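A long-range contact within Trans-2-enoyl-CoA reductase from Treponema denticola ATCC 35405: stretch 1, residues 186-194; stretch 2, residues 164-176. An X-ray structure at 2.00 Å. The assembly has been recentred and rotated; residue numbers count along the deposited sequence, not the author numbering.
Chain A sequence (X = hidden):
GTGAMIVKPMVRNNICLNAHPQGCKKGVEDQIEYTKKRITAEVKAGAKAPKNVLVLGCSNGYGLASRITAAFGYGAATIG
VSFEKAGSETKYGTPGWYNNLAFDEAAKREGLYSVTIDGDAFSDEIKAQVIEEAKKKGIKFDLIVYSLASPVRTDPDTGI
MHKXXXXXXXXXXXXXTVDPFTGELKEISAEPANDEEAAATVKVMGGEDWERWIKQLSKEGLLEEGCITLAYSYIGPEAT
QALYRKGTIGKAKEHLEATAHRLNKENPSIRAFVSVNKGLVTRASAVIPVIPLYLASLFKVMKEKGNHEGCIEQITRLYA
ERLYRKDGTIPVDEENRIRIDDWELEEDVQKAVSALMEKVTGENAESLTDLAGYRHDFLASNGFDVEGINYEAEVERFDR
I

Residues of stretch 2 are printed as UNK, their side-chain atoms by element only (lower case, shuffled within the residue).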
# COMPACT_ATOMS: atom_id res chain seq x y z
N LYS A 186 25.86 4.45 -2.51
CA LYS A 186 26.54 3.25 -2.03
C LYS A 186 26.39 2.10 -3.00
O LYS A 186 25.68 2.20 -4.00
CB LYS A 186 25.97 2.82 -0.68
CG LYS A 186 25.91 3.90 0.37
CD LYS A 186 25.20 3.39 1.60
CE LYS A 186 24.92 4.51 2.58
NZ LYS A 186 24.05 4.04 3.69
N GLU A 187 27.06 1.00 -2.69
CA GLU A 187 26.88 -0.24 -3.42
C GLU A 187 26.51 -1.34 -2.43
O GLU A 187 27.31 -1.73 -1.59
CB GLU A 187 28.15 -0.62 -4.18
CG GLU A 187 28.08 -1.97 -4.86
CD GLU A 187 28.84 -2.01 -6.17
OE1 GLU A 187 28.99 -0.94 -6.80
OE2 GLU A 187 29.30 -3.10 -6.56
N ILE A 188 25.27 -1.82 -2.53
CA ILE A 188 24.79 -2.85 -1.62
C ILE A 188 24.38 -4.10 -2.38
O ILE A 188 24.19 -4.06 -3.59
CB ILE A 188 23.60 -2.35 -0.78
CG1 ILE A 188 22.37 -2.14 -1.65
CG2 ILE A 188 23.97 -1.06 -0.06
CD1 ILE A 188 21.12 -1.82 -0.86
N SER A 189 24.23 -5.20 -1.65
CA SER A 189 23.95 -6.48 -2.28
C SER A 189 22.88 -7.28 -1.53
O SER A 189 22.67 -7.08 -0.34
CB SER A 189 25.23 -7.32 -2.37
OG SER A 189 26.24 -6.62 -3.08
N ALA A 190 22.22 -8.17 -2.26
CA ALA A 190 21.31 -9.13 -1.66
C ALA A 190 21.74 -10.54 -2.06
O ALA A 190 21.79 -10.87 -3.24
CB ALA A 190 19.88 -8.86 -2.11
N GLU A 191 22.08 -11.35 -1.06
CA GLU A 191 22.55 -12.71 -1.30
C GLU A 191 21.41 -13.59 -1.81
O GLU A 191 20.25 -13.33 -1.50
CB GLU A 191 23.15 -13.30 -0.02
CG GLU A 191 24.25 -12.45 0.61
CD GLU A 191 25.60 -12.63 -0.06
OE1 GLU A 191 26.58 -12.94 0.65
OE2 GLU A 191 25.69 -12.45 -1.29
N PRO A 192 21.74 -14.64 -2.59
CA PRO A 192 20.69 -15.55 -3.07
C PRO A 192 20.03 -16.32 -1.94
O PRO A 192 20.69 -16.67 -0.96
CB PRO A 192 21.46 -16.50 -4.00
CG PRO A 192 22.88 -16.41 -3.54
CD PRO A 192 23.07 -15.00 -3.09
N ALA A 193 18.73 -16.58 -2.07
CA ALA A 193 17.96 -17.22 -1.00
C ALA A 193 17.88 -18.73 -1.17
O ALA A 193 18.07 -19.26 -2.27
CB ALA A 193 16.57 -16.62 -0.93
N ASN A 194 17.60 -19.42 -0.07
CA ASN A 194 17.41 -20.87 -0.09
C ASN A 194 15.94 -21.26 -0.22
O ASN A 194 15.06 -20.40 -0.25
CB ASN A 194 18.04 -21.51 1.16
CG ASN A 194 17.53 -20.90 2.45
OD1 ASN A 194 16.34 -20.63 2.61
ND2 ASN A 194 18.44 -20.67 3.39
N UNK A 164 9.41 -13.44 5.65
CA UNK A 164 9.71 -13.19 4.24
C UNK A 164 11.08 -12.56 4.07
O UNK A 164 11.58 -11.88 4.96
o UNK A 164 8.66 -11.00 4.19
c UNK A 164 8.64 -12.29 3.61
N UNK A 165 11.70 -12.82 2.92
CA UNK A 165 12.97 -12.19 2.58
C UNK A 165 12.87 -11.51 1.21
O UNK A 165 12.00 -11.85 0.40
c UNK A 165 14.13 -13.20 2.55
c UNK A 165 14.22 -13.94 3.88
c UNK A 165 13.96 -14.18 1.40
N UNK A 166 13.75 -10.55 0.96
CA UNK A 166 13.79 -9.86 -0.32
C UNK A 166 15.11 -10.14 -1.01
O UNK A 166 16.04 -9.33 -0.95
c UNK A 166 12.47 -7.90 0.78
c UNK A 166 12.45 -6.38 0.88
c UNK A 166 13.62 -8.35 -0.11
c UNK A 166 11.14 -8.43 0.28
N UNK A 167 15.21 -11.30 -1.66
CA UNK A 167 16.49 -11.76 -2.20
C UNK A 167 16.34 -12.45 -3.55
O UNK A 167 15.26 -12.96 -3.87
n UNK A 167 18.51 -14.49 2.78
c UNK A 167 17.18 -12.68 -1.18
c UNK A 167 17.75 -13.94 1.62
c UNK A 167 17.64 -11.95 0.09
c UNK A 167 18.52 -12.81 0.99
N UNK A 168 17.41 -12.46 -4.36
CA UNK A 168 17.37 -13.12 -5.67
C UNK A 168 17.60 -14.63 -5.56
O UNK A 168 17.77 -15.15 -4.46
c UNK A 168 18.53 -12.48 -6.41
c UNK A 168 18.71 -11.80 -4.13
c UNK A 168 19.52 -12.21 -5.33
N UNK A 169 17.62 -15.31 -6.70
CA UNK A 169 17.97 -16.72 -6.74
C UNK A 169 19.22 -16.92 -7.59
O UNK A 169 19.43 -16.21 -8.58
c UNK A 169 14.41 -17.15 -6.78
c UNK A 169 13.31 -17.24 -5.96
c UNK A 169 15.63 -17.67 -6.40
c UNK A 169 16.83 -17.57 -7.31
c UNK A 169 13.42 -17.86 -4.73
c UNK A 169 14.63 -18.38 -4.33
c UNK A 169 15.73 -18.29 -5.17
N UNK A 170 20.05 -17.89 -7.21
CA UNK A 170 21.24 -18.21 -7.97
C UNK A 170 22.44 -17.34 -7.64
O UNK A 170 23.37 -17.77 -6.95
N UNK A 171 22.42 -16.11 -8.13
CA UNK A 171 23.54 -15.19 -7.93
C UNK A 171 23.16 -14.02 -7.02
O UNK A 171 21.98 -13.68 -6.88
c UNK A 171 24.74 -15.68 -10.14
c UNK A 171 26.10 -16.03 -12.22
n UNK A 171 27.16 -16.75 -11.47
c UNK A 171 24.05 -14.65 -9.26
c UNK A 171 25.38 -15.02 -11.35
N UNK A 172 24.17 -13.42 -6.40
CA UNK A 172 23.96 -12.23 -5.58
C UNK A 172 23.56 -11.04 -6.44
O UNK A 172 24.17 -10.77 -7.47
c UNK A 172 26.47 -11.95 -5.62
o UNK A 172 25.10 -10.58 -4.20
c UNK A 172 25.22 -11.89 -4.75
N UNK A 173 22.52 -10.33 -6.01
CA UNK A 173 22.08 -9.14 -6.73
C UNK A 173 22.73 -7.90 -6.13
O UNK A 173 22.53 -7.58 -4.96
c UNK A 173 20.25 -7.42 -8.60
c UNK A 173 20.04 -7.73 -7.27
c UNK A 173 20.55 -9.01 -6.69
c UNK A 173 19.07 -5.35 -8.34
c UNK A 173 18.85 -5.65 -7.01
c UNK A 173 19.78 -6.23 -9.13
c UNK A 173 19.32 -6.84 -6.48
N UNK A 174 23.51 -7.21 -6.95
CA UNK A 174 24.25 -6.04 -6.49
C UNK A 174 23.94 -4.84 -7.37
O UNK A 174 23.92 -4.94 -8.60
c UNK A 174 25.77 -6.31 -6.51
c UNK A 174 26.55 -5.08 -6.04
o UNK A 174 26.07 -7.41 -5.65
N UNK A 175 23.69 -3.70 -6.73
CA UNK A 175 23.43 -2.47 -7.45
C UNK A 175 23.69 -1.24 -6.61
O UNK A 175 23.88 -1.33 -5.40
N UNK A 176 23.70 -0.08 -7.26
CA UNK A 176 23.86 1.18 -6.56
C UNK A 176 22.65 1.47 -5.68
O UNK A 176 21.61 0.83 -5.80
c UNK A 176 24.07 2.33 -7.55
c UNK A 176 25.80 3.62 -8.88
n UNK A 176 25.61 5.22 -10.76
c UNK A 176 25.08 3.95 -10.18
c UNK A 176 25.39 2.26 -8.31
O HOH W 1 19.48 -19.51 -4.69

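Position 164 carries one carbon and then one oxygen, too far from stretch 1 to touch it. That is a serine, Ser164, its hydroxyl bonded elsewhere in the structure.

At 165 one carbon bears two more, a beta-branched apolar group aimed toward stretch 1 and reaching the methyl of Ala193. It is Val165; its CG2 lies 4.3 Å from Ala193 CB.

Position 166 has four carbons forked at the second, its CA-to-CB bond pointing away from stretch 1: Leu166. What it offers stretch 1 is backbone, its O standing 4.0 Å from Ala190 CB.

At 167 four carbons run in a row to a nitrogen, and carbons of the chain meet the methyl of Ala193 and the carbonyl of Glu191. This is Lys167, its nitrogen bonded elsewhere in the structure; CE is 3.9 Å from Ala193 CB, and CD lies 3.1 Å from Glu191 O, a carbonyl left without a polar partner.

At 168 three carbons close a ring onto the backbone N and pack against the methyl of Ala190, which defines Pro168. Its CD is 3.8 Å from Ala190 CB, while its O accepts a hydrogen bond from Ala193 N at 2.9 Å and a CA-H contact from Pro192 CA at 3.3 Å.

Position 169 shows one carbon and a six-carbon ring with no oxygen. Its CB points away, yet the ring comes back to Ala193, whose O meets the ring edge, hence Phe169; CE1 is 4.3 Å from Ala193 CB.

No side-chain atom exists at 170, so it is Gly170. Phi/psi of 84/-76 would jam a CB against the preceding carbonyl, so the turn itself calls for glycine. A water bridges the stretches, accepting from Gly170 N at 3.0 Å and donating to Ala193 O at 2.8 Å.

At 171 another unbranched four-carbon chain ends in nitrogen; its CA-to-CB bond points away, and the side chain stays out of contact with stretch 1: Lys171.

Position 172 has one carbon bearing an oxygen and a carbon, the oxygen near the carbonyl of Ala190, which means Thr172. Its OG1 gives a weak hydrogen bond to Ala190 O at 3.5 Å.

A carbon and a six-carbon ring, the ring leading away, identify 173 as Phe173. The backbone does the pairing: Phe173 N to Ala190 O is 2.9 Å, and Ala190 N to Phe173 O is 2.8 Å.

At 174 the carbon again carries one oxygen and one carbon, the oxygen beside the hydroxyl of Ser189 and the carbon near the carboxylate of Glu187, giving Thr174. Its OG1 and Ser189 OG share a hydrogen bond of 2.7 Å, while CG2 lies 3.4 Å from Glu187 OE2.

Position 175 is bare, Gly175, paired through its backbone: Gly175 N to Ile188 O and Ile188 N to Gly175 O are both 3.2 Å.

Finally, 176 has four carbons in a row and a nitrogen, on the same sheet face as Glu187: Lys176, its amine bonded elsewhere; its CA lies 3.3 Å from Lys186 O.

The rule is backbone first. Two antiparallel strands are zipped by reciprocal pairs at Ile188–Gly175 and Ala190–Phe173, with the Ser189–Thr174 hydroxyl bond on one face between them. Beyond the strands, Ala193 N extends the grip to Pro168, and the methyls of Ala190 and Ala193 meet carbons of Pro168, Lys167, Val165 and Phe169.

Stretch 2, residues 164-176: SVLKPFGKTFTGK
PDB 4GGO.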